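Local coordinates for hydrophilic protein, virA protein (Chromobacterium violaceum, PDB 3BO6), which probably acts as a phosphothreonine lyase effector of the SpvC type, removing phosphate from phosphothreonine by beta-elimination, at residues N9-L12 and K13-H17; L19-Q22 and M23-M26. All blocks are in the same frame, centred on the assembly; numbering follows the deposited sequence.

How the contacts relate
From the N terminus the chain enters helix 7-14, leaves helical geometry at Asn15 and resumes as helix 16-24. Contact 1 (9-12 with 13-17) spans the last turns of the first helix and this break; contact 2 (19-22 with 23-26) follows on the second helix and runs into the loop at Met26. Both are local, each joining two consecutive segments through residues about a turn of helix apart without closing a long loop, and they stand in series, neither nesting nor crossing. Their centres lie about 14 Å apart, yet they meet where Leu12 CD2 packs 3.6 Å from Leu19 CD1. Both lean on helix 213-219 near the C terminus, and contact 2 also reaches helix 149-168.

Contact 1: residues N9-L12 and K13-H17; sequences NEDL and KTNFH
Lys13 N donates to Asn9 O at 3.0 Å and Thr14 N to Glu10 O, also at 3.0 Å, two successive i to i+4 bonds of helix 7-14. The next, Asn15 N to Asp11 O at 3.0 Å, is more bent, and after it the series stops: the amide of Phe16 is badly angled for Leu12 O and makes a weak bond to Lys13 O instead. Asn15 is the first residue to leave helical geometry and at the same time the N-cap residue of helix 16-24, so this is the joint between two consecutive helices. Its side chain does not cap the helix ahead but turns back to the one behind. ND2 reaches Asp11 O at 3.2 Å, from the face of that carbonyl group opposite to the one used by Asn15 N, so two donors grip one oxygen. The same ND2 also makes a weak, strongly bent bond to Asp11 OD1 at 2.9 Å, with the carboxylate and amide planes turned 54° apart. On another side of the helix, Glu10 and Lys13 lie side by side and point the same way. The lysine chain is extended, whereas the glutamate folds at chi2 (-53°), which brings OE2 to Lys13 NZ at 3.0 Å. This salt bridge uses the syn side of the carboxylate, 18° out of its plane. Lys13 CE also passes 3.4 Å from Asn9 ND2, the lysine crossing the asparagine at a slant. Asn9, Leu12 and Lys13 all touch Pro213, the start of helix 213-219, and Leu12 also meets Leu217. Beyond the break, Phe16 sets its CB 3.2 Å from Leu12 O, and that oxygen lies near the plane of the ring, at its edge.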
loop_
_atom_site.group_PDB
_atom_site.type_symbol
_atom_site.label_atom_id
_atom_site.label_comp_id
_atom_site.label_asym_id
_atom_site.label_seq_id
_atom_site.Cartn_x
_atom_site.Cartn_y
_atom_site.Cartn_z
ATOM N N ASN A 9 -16.835 4.062 -2.882
ATOM C CA ASN A 9 -17.224 3.821 -1.500
ATOM C C ASN A 9 -18.732 3.521 -1.365
ATOM O O ASN A 9 -19.131 2.651 -0.595
ATOM C CB ASN A 9 -16.802 5.005 -0.629
ATOM C CG ASN A 9 -16.932 4.709 0.848
ATOM O OD1 ASN A 9 -16.505 3.657 1.318
ATOM N ND2 ASN A 9 -17.502 5.646 1.593
ATOM N N GLU A 10 -19.568 4.245 -2.111
ATOM C CA GLU A 10 -21.005 3.968 -2.056
ATOM C C GLU A 10 -21.338 2.538 -2.496
ATOM O O GLU A 10 -22.231 1.890 -1.939
ATOM C CB GLU A 10 -21.779 5.001 -2.878
ATOM C CG GLU A 10 -21.711 6.412 -2.302
ATOM C CD GLU A 10 -22.132 6.449 -0.847
ATOM O OE1 GLU A 10 -23.301 6.109 -0.562
ATOM O OE2 GLU A 10 -21.305 6.820 0.011
ATOM N N ASP A 11 -20.611 2.042 -3.497
ATOM C CA ASP A 11 -20.780 0.663 -3.944
ATOM C C ASP A 11 -20.350 -0.333 -2.858
ATOM O O ASP A 11 -21.003 -1.350 -2.643
ATOM C CB ASP A 11 -20.015 0.415 -5.250
ATOM C CG ASP A 11 -20.007 -1.035 -5.640
ATOM O OD1 ASP A 11 -21.063 -1.531 -6.074
ATOM O OD2 ASP A 11 -18.953 -1.690 -5.496
ATOM N N LEU A 12 -19.254 -0.036 -2.160
ATOM C CA LEU A 12 -18.839 -0.882 -1.041
ATOM C C LEU A 12 -19.909 -0.945 0.053
ATOM O O LEU A 12 -20.108 -1.990 0.656
ATOM C CB LEU A 12 -17.517 -0.409 -0.431
ATOM C CG LEU A 12 -16.251 -0.576 -1.259
ATOM C CD1 LEU A 12 -15.066 -0.054 -0.434
ATOM C CD2 LEU A 12 -16.039 -2.040 -1.683
ATOM N N LYS A 13 -20.566 0.182 0.329
ATOM C CA LYS A 13 -21.635 0.208 1.335
ATOM C C LYS A 13 -22.820 -0.640 0.894
ATOM O O LYS A 13 -23.322 -1.478 1.649
ATOM C CB LYS A 13 -22.090 1.642 1.609
ATOM C CG LYS A 13 -21.115 2.461 2.439
ATOM C CD LYS A 13 -21.604 3.909 2.521
ATOM C CE LYS A 13 -20.528 4.860 2.989
ATOM N NZ LYS A 13 -21.052 6.265 2.950
ATOM N N THR A 14 -23.255 -0.434 -0.342
ATOM C CA THR A 14 -24.407 -1.155 -0.865
ATOM C C THR A 14 -24.167 -2.655 -0.828
ATOM O O THR A 14 -25.073 -3.437 -0.546
ATOM C CB THR A 14 -24.699 -0.729 -2.312
ATOM O OG1 THR A 14 -25.020 0.663 -2.341
ATOM C CG2 THR A 14 -25.862 -1.532 -2.894
ATOM N N ASN A 15 -22.933 -3.060 -1.103
ATOM C CA ASN A 15 -22.632 -4.474 -1.285
ATOM C C ASN A 15 -21.779 -5.075 -0.177
ATOM O O ASN A 15 -21.254 -6.175 -0.327
ATOM C CB ASN A 15 -21.988 -4.696 -2.658
ATOM C CG ASN A 15 -22.948 -4.382 -3.790
ATOM O OD1 ASN A 15 -23.927 -5.092 -3.988
ATOM N ND2 ASN A 15 -22.683 -3.307 -4.527
ATOM N N PHE A 16 -21.674 -4.352 0.937
ATOM C CA PHE A 16 -20.795 -4.734 2.044
ATOM C C PHE A 16 -20.981 -6.181 2.497
ATOM O O PHE A 16 -20.022 -6.965 2.521
ATOM C CB PHE A 16 -21.016 -3.769 3.214
ATOM C CG PHE A 16 -20.031 -3.932 4.346
ATOM C CD1 PHE A 16 -18.701 -3.587 4.173
ATOM C CD2 PHE A 16 -20.448 -4.370 5.593
ATOM C CE1 PHE A 16 -17.807 -3.697 5.206
ATOM C CE2 PHE A 16 -19.545 -4.487 6.642
ATOM C CZ PHE A 16 -18.213 -4.151 6.435
ATOM N N HIS A 17 -22.212 -6.545 2.854
ATOM C CA HIS A 17 -22.491 -7.894 3.308
ATOM C C HIS A 17 -22.044 -8.969 2.314
ATOM O O HIS A 17 -21.357 -9.926 2.684
ATOM C CB HIS A 17 -23.977 -8.064 3.614
ATOM C CG HIS A 17 -24.294 -9.385 4.231
ATOM N ND1 HIS A 17 -24.848 -10.433 3.527
ATOM C CD2 HIS A 17 -24.058 -9.852 5.480
ATOM C CE1 HIS A 17 -24.976 -11.475 4.326
ATOM N NE2 HIS A 17 -24.506 -11.149 5.518
#

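Contact 2: residues L19-Q22 and M23-M26; sequences LHNQ and MRQM
Met23 meets the preceding turn with the base of its side chain: its N donates to Leu19 O at 3.0 Å, while its CG, beside its own backbone N (chi1 -69°), presses on the same oxygen at 3.2 Å. Carried outward by an extended chi2, SD passes 4.2 Å from His20 CA as the end leads away; the bend at chi3 turns only the methyl group. Met23 lies on the buried side of helix 16-24, against Leu152 of helix 149-168 and Leu217 of helix 213-219. Gln22 acts chiefly through its O, which receives Gln25 N at 3.0 Å from well above the carbonyl plane, an i to i+3 bond. Met26 CG rests 3.6 Å from Gln22 O, and both residues reach Ala149. The amide of Gln22 runs back toward the helix N terminus, its OE1 hydrogen-bonded to Ser18 OG. On another side Asn21 and Arg24 run alongside each other; in one deposited arginine conformer NH1 donates to Asn21 OD1 at 2.9 Å, N-H...O angle 157°, a bond that may not hold in the second. The oxygen lies in the guanidinium plane, at its edge, with the amide turned 72° away. Asn21 ND2 bonds to His17 O and sits over one face of the His20 ring, toward its rim.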
loop_
_atom_site.group_PDB
_atom_site.type_symbol
_atom_site.label_atom_id
_atom_site.label_comp_id
_atom_site.label_asym_id
_atom_site.label_seq_id
_atom_site.Cartn_x
_atom_site.Cartn_y
_atom_site.Cartn_z
ATOM N N LEU A 19 -19.890 -8.696 -0.201
ATOM C CA LEU A 19 -18.454 -8.644 -0.436
ATOM C C LEU A 19 -17.657 -9.392 0.621
ATOM O O LEU A 19 -16.861 -10.273 0.279
ATOM C CB LEU A 19 -17.978 -7.195 -0.591
ATOM C CG LEU A 19 -18.378 -6.514 -1.904
ATOM C CD1 LEU A 19 -18.128 -5.004 -1.843
ATOM C CD2 LEU A 19 -17.644 -7.130 -3.091
ATOM N N HIS A 20 -17.852 -9.090 1.903
ATOM C CA HIS A 20 -17.017 -9.765 2.892
ATOM C C HIS A 20 -17.328 -11.260 3.012
ATOM O O HIS A 20 -16.437 -12.067 3.250
ATOM C CB HIS A 20 -16.967 -9.041 4.256
ATOM C CG HIS A 20 -18.175 -9.219 5.129
ATOM N ND1 HIS A 20 -18.312 -10.268 6.010
ATOM C CD2 HIS A 20 -19.243 -8.413 5.336
ATOM C CE1 HIS A 20 -19.448 -10.135 6.680
ATOM N NE2 HIS A 20 -20.030 -9.016 6.291
ATOM N N ASN A 21 -18.579 -11.639 2.801
ATOM C CA ASN A 21 -18.904 -13.055 2.816
ATOM C C ASN A 21 -18.369 -13.826 1.603
ATOM O O ASN A 21 -17.982 -14.995 1.737
ATOM C CB ASN A 21 -20.408 -13.228 3.015
ATOM C CG ASN A 21 -20.816 -13.021 4.455
ATOM O OD1 ASN A 21 -20.472 -13.819 5.319
ATOM N ND2 ASN A 21 -21.541 -11.933 4.723
ATOM N N GLN A 22 -18.341 -13.195 0.427
ATOM C CA GLN A 22 -17.676 -13.811 -0.727
ATOM C C GLN A 22 -16.183 -13.973 -0.447
ATOM O O GLN A 22 -15.609 -15.037 -0.703
ATOM C CB GLN A 22 -17.846 -12.971 -1.993
ATOM C CG GLN A 22 -19.238 -12.955 -2.588
ATOM C CD GLN A 22 -19.303 -12.081 -3.823
ATOM O OE1 GLN A 22 -19.927 -11.021 -3.817
ATOM N NE2 GLN A 22 -18.628 -12.507 -4.885
ATOM N N MET A 23 -15.548 -12.930 0.084
ATOM C CA MET A 23 -14.116 -12.992 0.387
ATOM C C MET A 23 -13.771 -14.148 1.310
ATOM O O MET A 23 -12.764 -14.839 1.101
ATOM C CB MET A 23 -13.633 -11.681 1.017
ATOM C CG MET A 23 -13.626 -10.488 0.066
ATOM S SD MET A 23 -13.414 -8.936 0.960
ATOM C CE MET A 23 -11.708 -9.111 1.494
ATOM N N ARG A 24 -14.610 -14.383 2.309
ATOM C CA ARG A 24 -14.348 -15.429 3.296
ATOM C C ARG A 24 -14.364 -16.833 2.694
ATOM O O ARG A 24 -13.808 -17.759 3.280
ATOM C CB ARG A 24 -15.329 -15.330 4.475
ATOM C CG ARG A 24 -14.858 -16.075 5.728
ATOM C CD ARG A 24 -15.692 -15.740 6.961
ATOM N NE ARG A 24 -17.093 -15.587 6.612
ATOM C CZ ARG A 24 -18.070 -16.394 7.005
ATOM N NH1 ARG A 24 -19.304 -16.155 6.601
ATOM N NH2 ARG A 24 -17.817 -17.420 7.808
ATOM N N GLN A 25 -14.995 -16.985 1.531
ATOM C CA GLN A 25 -15.062 -18.290 0.859
ATOM C C GLN A 25 -13.867 -18.563 -0.057
ATOM O O GLN A 25 -13.701 -19.681 -0.542
ATOM C CB GLN A 25 -16.351 -18.419 0.048
ATOM C CG GLN A 25 -17.623 -18.368 0.891
ATOM C CD GLN A 25 -18.881 -18.427 0.050
ATOM O OE1 GLN A 25 -19.350 -17.411 -0.466
ATOM N NE2 GLN A 25 -19.441 -19.620 -0.086
ATOM N N MET A 26 -13.029 -17.559 -0.291
ATOM C CA MET A 26 -11.922 -17.699 -1.244
ATOM C C MET A 26 -10.667 -18.281 -0.595
ATOM O O MET A 26 -10.350 -17.971 0.548
ATOM C CB MET A 26 -11.598 -16.352 -1.870
ATOM C CG MET A 26 -12.750 -15.784 -2.675
ATOM S SD MET A 26 -12.426 -14.109 -3.222
ATOM C CE MET A 26 -13.996 -13.797 -4.021
#